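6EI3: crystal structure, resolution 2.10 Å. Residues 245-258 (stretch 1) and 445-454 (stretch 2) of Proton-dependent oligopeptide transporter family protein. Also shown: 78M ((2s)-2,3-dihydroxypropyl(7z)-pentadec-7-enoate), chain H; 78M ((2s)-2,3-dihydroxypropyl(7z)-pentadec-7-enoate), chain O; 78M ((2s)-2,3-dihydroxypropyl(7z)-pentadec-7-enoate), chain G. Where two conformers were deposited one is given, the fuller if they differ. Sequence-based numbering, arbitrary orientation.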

# COMPACT_ATOMS: atom_id res chain seq x y z
N GLN A 245 -19.68 -16.29 3.55
CA GLN A 245 -18.54 -17.20 3.42
C GLN A 245 -17.17 -16.52 3.28
O GLN A 245 -16.16 -17.18 3.53
N LEU A 246 -17.12 -15.23 2.88
CA LEU A 246 -15.85 -14.53 2.70
C LEU A 246 -15.64 -13.30 3.60
O LEU A 246 -14.50 -12.90 3.81
N GLY A 247 -16.72 -12.72 4.11
CA GLY A 247 -16.65 -11.49 4.91
C GLY A 247 -16.78 -10.28 4.00
O GLY A 247 -16.42 -10.36 2.82
N LEU A 248 -17.31 -9.17 4.53
CA LEU A 248 -17.55 -7.93 3.79
C LEU A 248 -16.31 -7.32 3.11
O LEU A 248 -16.40 -6.91 1.95
N VAL A 249 -15.16 -7.25 3.83
CA VAL A 249 -13.92 -6.65 3.30
C VAL A 249 -13.47 -7.36 2.01
O VAL A 249 -13.17 -6.68 1.03
N ILE A 250 -13.46 -8.71 1.99
CA ILE A 250 -13.09 -9.46 0.78
C ILE A 250 -14.07 -9.17 -0.36
O ILE A 250 -13.64 -8.88 -1.47
N CYS A 251 -15.38 -9.23 -0.06
CA CYS A 251 -16.42 -8.99 -1.06
C CYS A 251 -16.32 -7.63 -1.70
O CYS A 251 -16.43 -7.54 -2.91
N LEU A 252 -16.12 -6.57 -0.89
CA LEU A 252 -15.99 -5.20 -1.38
C LEU A 252 -14.75 -5.06 -2.29
O LEU A 252 -14.83 -4.37 -3.31
N CYS A 253 -13.64 -5.76 -1.94
CA CYS A 253 -12.39 -5.78 -2.71
C CYS A 253 -12.49 -6.53 -4.00
O CYS A 253 -11.90 -6.09 -4.97
N MET A 254 -13.16 -7.71 -4.00
CA MET A 254 -13.34 -8.51 -5.21
C MET A 254 -14.18 -7.69 -6.20
O MET A 254 -13.87 -7.68 -7.39
N ALA A 255 -15.20 -6.97 -5.68
CA ALA A 255 -16.06 -6.09 -6.46
C ALA A 255 -15.20 -4.98 -7.09
O ALA A 255 -15.33 -4.73 -8.29
N LEU A 256 -14.28 -4.39 -6.31
CA LEU A 256 -13.35 -3.36 -6.80
C LEU A 256 -12.49 -3.88 -7.96
O LEU A 256 -12.44 -3.23 -9.00
N VAL A 257 -11.89 -5.08 -7.81
CA VAL A 257 -11.08 -5.73 -8.85
C VAL A 257 -11.89 -5.98 -10.12
O VAL A 257 -11.38 -5.76 -11.23
N LEU A 258 -13.15 -6.43 -9.96
CA LEU A 258 -14.06 -6.66 -11.09
C LEU A 258 -14.37 -5.36 -11.81
O LEU A 258 -14.25 -5.31 -13.04
N ASN A 445 -3.07 -6.68 -0.67
CA ASN A 445 -3.57 -7.10 0.64
C ASN A 445 -4.79 -8.01 0.51
O ASN A 445 -4.93 -8.92 1.32
N LEU A 446 -5.60 -7.84 -0.56
CA LEU A 446 -6.72 -8.72 -0.84
C LEU A 446 -6.19 -10.14 -1.09
O LEU A 446 -6.79 -11.09 -0.56
N TRP A 447 -5.08 -10.29 -1.87
CA TRP A 447 -4.54 -11.63 -2.14
C TRP A 447 -4.16 -12.37 -0.85
O TRP A 447 -4.26 -13.59 -0.82
N VAL A 448 -3.71 -11.63 0.19
CA VAL A 448 -3.35 -12.21 1.49
C VAL A 448 -4.65 -12.72 2.15
O VAL A 448 -4.70 -13.86 2.61
N LEU A 449 -5.70 -11.86 2.19
CA LEU A 449 -7.00 -12.24 2.76
C LEU A 449 -7.56 -13.48 2.08
O LEU A 449 -8.04 -14.39 2.77
N LEU A 450 -7.45 -13.55 0.73
CA LEU A 450 -7.93 -14.69 -0.05
C LEU A 450 -7.18 -15.97 0.26
O LEU A 450 -7.79 -17.03 0.33
N SER A 451 -5.85 -15.86 0.49
CA SER A 451 -5.01 -17.02 0.87
C SER A 451 -5.41 -17.60 2.24
O SER A 451 -5.33 -18.82 2.40
N ASN A 452 -5.84 -16.73 3.20
CA ASN A 452 -6.29 -17.09 4.55
C ASN A 452 -7.54 -17.95 4.50
O ASN A 452 -7.70 -18.84 5.33
N VAL A 453 -8.44 -17.65 3.55
CA VAL A 453 -9.72 -18.34 3.36
C VAL A 453 -9.44 -19.70 2.72
O VAL A 453 -9.94 -20.71 3.21
N ALA A 454 -8.60 -19.72 1.66
CA ALA A 454 -8.21 -20.92 0.93
C ALA A 454 -7.62 -22.01 1.83
O ALA A 454 -8.03 -23.15 1.71

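The two helices, 248-258 and 445-454, cross at 128° between their N-to-C directions, with axes 10.3 Å apart at closest approach. Their contact is apolar, and no hydrogen bond links the stretches.

Two knobs fit into holes. Ile250 (m, t) leaves its backbone sideways, but its end comes nearer and sits among Leu446, Leu449, Leu450 and Val453. Its CG1 lies 3.7 Å from Leu449 CB, and its CD1 lies 3.7 Å from Val453 CG2. Leu446 (t, p) points toward stretch 1 and sits among Ile250, Cys253, Met254 and Val257. Its CD1 is 3.7 Å from Cys253 CB; its CD2 is 3.8 Å from Val257 CG2.

Other apolar pairs extend the contact. Leu246 (m, t) places CD2 3.6 Å from CG1 of Val453 (t). Val249 (t) CG1 is 3.9 Å from CD1 of Leu449 (m, t). Leu450 (m, t) bends inward, its CD2 3.8 Å from Ile250 CG2.

Ser451 (p) OG donates to Val448 O at 2.6 Å within its own helix, while Asn445 and Trp447 find their side-chain partners elsewhere in the structure.

Three 78M molecules also touch the stretches. Gly247 CA is 3.4 Å from O1 of 78M (chain H); a CB there would clash with that atom. Trp447 CZ2 lies 3.7 Å from C14 of 78M (chain O). Cys253 SG lies 3.9 Å from C14 of 78M (chain G).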

# COMPACT_ATOMS: atom_id res chain seq x y z
CB GLN A 245 -18.75 -18.21 2.27
CG GLN A 245 -19.26 -17.62 0.95
CD GLN A 245 -20.75 -17.80 0.81
OE1 GLN A 245 -21.55 -17.05 1.38
NE2 GLN A 245 -21.14 -18.80 0.05
CB LEU A 246 -15.64 -14.13 1.22
CG LEU A 246 -15.48 -15.26 0.20
CD1 LEU A 246 -15.58 -14.72 -1.22
CD2 LEU A 246 -14.16 -15.98 0.37
CB LEU A 248 -18.26 -6.88 4.67
CG LEU A 248 -18.79 -5.59 3.99
CD1 LEU A 248 -19.78 -5.90 2.85
CD2 LEU A 248 -19.44 -4.68 5.00
CB VAL A 249 -12.79 -6.51 4.35
CG1 VAL A 249 -11.51 -5.92 3.72
CG2 VAL A 249 -13.24 -5.65 5.52
CB ILE A 250 -12.91 -10.97 1.04
CG1 ILE A 250 -11.60 -11.23 1.82
CG2 ILE A 250 -12.96 -11.79 -0.26
CD1 ILE A 250 -11.45 -12.69 2.42
CB CYS A 251 -17.81 -9.25 -0.50
SG CYS A 251 -18.06 -10.96 0.02
CB LEU A 252 -15.93 -4.19 -0.21
CG LEU A 252 -17.26 -3.90 0.53
CD1 LEU A 252 -16.99 -3.14 1.82
CD2 LEU A 252 -18.24 -3.11 -0.35
CB CYS A 253 -11.23 -6.31 -1.88
SG CYS A 253 -10.66 -5.15 -0.64
CB MET A 254 -14.01 -9.85 -4.91
CG MET A 254 -13.13 -10.81 -4.14
SD MET A 254 -13.99 -12.36 -3.76
CE MET A 254 -13.62 -13.28 -5.24
CB ALA A 255 -17.16 -5.51 -5.58
CB LEU A 256 -12.49 -2.77 -5.66
CG LEU A 256 -11.31 -1.83 -6.03
CD1 LEU A 256 -11.80 -0.45 -6.53
CD2 LEU A 256 -10.34 -1.69 -4.86
CB VAL A 257 -10.40 -7.02 -8.31
CG1 VAL A 257 -9.75 -7.84 -9.43
CG2 VAL A 257 -9.39 -6.68 -7.21
CB LEU A 258 -15.37 -7.35 -10.62
CG LEU A 258 -15.25 -8.85 -10.32
CD1 LEU A 258 -16.46 -9.34 -9.56
CD2 LEU A 258 -15.10 -9.69 -11.60
CB ASN A 445 -3.83 -5.90 1.57
CG ASN A 445 -2.54 -5.39 2.14
OD1 ASN A 445 -2.08 -5.81 3.20
ND2 ASN A 445 -1.85 -4.55 1.39
CB LEU A 446 -7.58 -8.25 -2.04
CG LEU A 446 -8.59 -9.25 -2.64
CD1 LEU A 446 -9.71 -9.63 -1.63
CD2 LEU A 446 -9.18 -8.75 -3.98
CB TRP A 447 -3.36 -11.61 -3.14
CG TRP A 447 -3.58 -10.89 -4.45
CD1 TRP A 447 -2.69 -10.09 -5.09
CD2 TRP A 447 -4.77 -10.89 -5.25
NE1 TRP A 447 -3.23 -9.62 -6.26
CE2 TRP A 447 -4.51 -10.09 -6.39
CE3 TRP A 447 -6.03 -11.52 -5.15
CZ2 TRP A 447 -5.46 -9.89 -7.40
CZ3 TRP A 447 -6.97 -11.31 -6.14
CH2 TRP A 447 -6.69 -10.49 -7.24
CB VAL A 448 -2.60 -11.22 2.42
CG1 VAL A 448 -2.27 -11.88 3.76
CG2 VAL A 448 -1.35 -10.65 1.75
CB LEU A 449 -8.01 -11.10 2.65
CG LEU A 449 -7.76 -9.81 3.46
CD1 LEU A 449 -9.01 -8.93 3.43
CD2 LEU A 449 -7.39 -10.13 4.93
CB LEU A 450 -7.92 -14.40 -1.56
CG LEU A 450 -9.11 -13.60 -2.09
CD1 LEU A 450 -8.98 -13.36 -3.60
CD2 LEU A 450 -10.46 -14.28 -1.78
CB SER A 451 -3.53 -16.68 0.83
OG SER A 451 -3.15 -15.90 1.96
CB ASN A 452 -6.64 -15.82 5.36
CG ASN A 452 -5.57 -15.31 6.28
OD1 ASN A 452 -4.56 -15.97 6.55
ND2 ASN A 452 -5.78 -14.09 6.79
CB VAL A 453 -10.71 -17.48 2.51
CG1 VAL A 453 -11.93 -18.30 2.09
CG2 VAL A 453 -11.14 -16.23 3.28
CB ALA A 454 -7.24 -20.57 -0.19
O21 78M H . -16.38 -18.44 8.55
C20 78M H . -16.90 -17.37 7.77
C18 78M H . -15.82 -16.40 7.36
O19 78M H . -14.73 -17.10 6.75
C17 78M H . -15.30 -15.55 8.50
O2 78M H . -16.37 -14.62 8.83
C1 78M H . -16.27 -13.36 8.40
O1 78M H . -15.35 -12.93 7.76
C2 78M H . -17.48 -12.56 8.81
C3 78M H . -17.14 -11.30 9.60
C4 78M H . -16.92 -10.07 8.72
C5 78M H . -16.54 -8.82 9.49
C6 78M H . -16.73 -7.52 8.72
C7 78M H . -16.07 -6.36 9.40
C8 78M H . -15.88 -5.13 8.93
C9 78M H . -16.28 -4.58 7.60
C10 78M H . -16.06 -3.07 7.53
C11 78M H . -16.62 -2.41 6.27
C12 78M H . -16.61 -0.89 6.32
C13 78M H . -17.35 -0.21 5.18
C15 78M H . -17.28 0.78 2.86
C14 78M H . -16.53 0.04 3.93
O21 78M O . -1.34 -3.56 -22.98
C20 78M O . -2.50 -2.82 -22.63
C18 78M O . -3.58 -3.71 -22.08
O19 78M O . -3.93 -4.71 -23.04
C17 78M O . -4.81 -2.95 -21.67
O2 78M O . -5.54 -3.82 -20.77
C1 78M O . -6.51 -3.28 -20.02
O1 78M O . -6.92 -2.16 -20.16
C2 78M O . -6.99 -4.25 -18.98
C3 78M O . -6.76 -3.77 -17.55
C4 78M O . -6.31 -4.88 -16.62
C5 78M O . -7.29 -5.21 -15.50
C6 78M O . -7.25 -4.25 -14.30
C7 78M O . -6.55 -4.84 -13.12
C8 78M O . -7.10 -5.22 -11.98
C9 78M O . -6.39 -5.82 -10.81
C10 78M O . -6.30 -7.35 -10.93
C11 78M O . -4.92 -7.93 -10.65
C12 78M O . -4.63 -9.20 -11.44
C13 78M O . -3.21 -9.73 -11.32
C15 78M O . -1.63 -11.29 -10.14
C14 78M O . -2.92 -10.53 -10.06
O21 78M G . -13.02 -13.35 10.72
C20 78M G . -13.82 -12.36 11.37
C18 78M G . -13.01 -11.11 11.63
O19 78M G . -12.10 -11.33 12.71
C17 78M G . -13.87 -9.90 11.94
O2 78M G . -13.39 -8.82 11.11
C1 78M G . -12.48 -7.97 11.62
O1 78M G . -11.94 -8.13 12.67
C2 78M G . -12.22 -6.83 10.68
C3 78M G . -11.88 -5.52 11.38
C4 78M G . -10.92 -4.69 10.56
C5 78M G . -10.89 -3.22 10.90
C6 78M G . -10.32 -2.34 9.79
C7 78M G . -11.33 -1.99 8.74
C8 78M G . -11.13 -1.23 7.69
C9 78M G . -12.15 -0.86 6.66
C10 78M G . -12.05 -1.69 5.38
C11 78M G . -12.76 -1.06 4.19
C12 78M G . -12.63 -1.90 2.93
C13 78M G . -13.02 -1.20 1.64
C15 78M G . -13.22 -1.46 -0.86
C14 78M G . -12.67 -2.02 0.42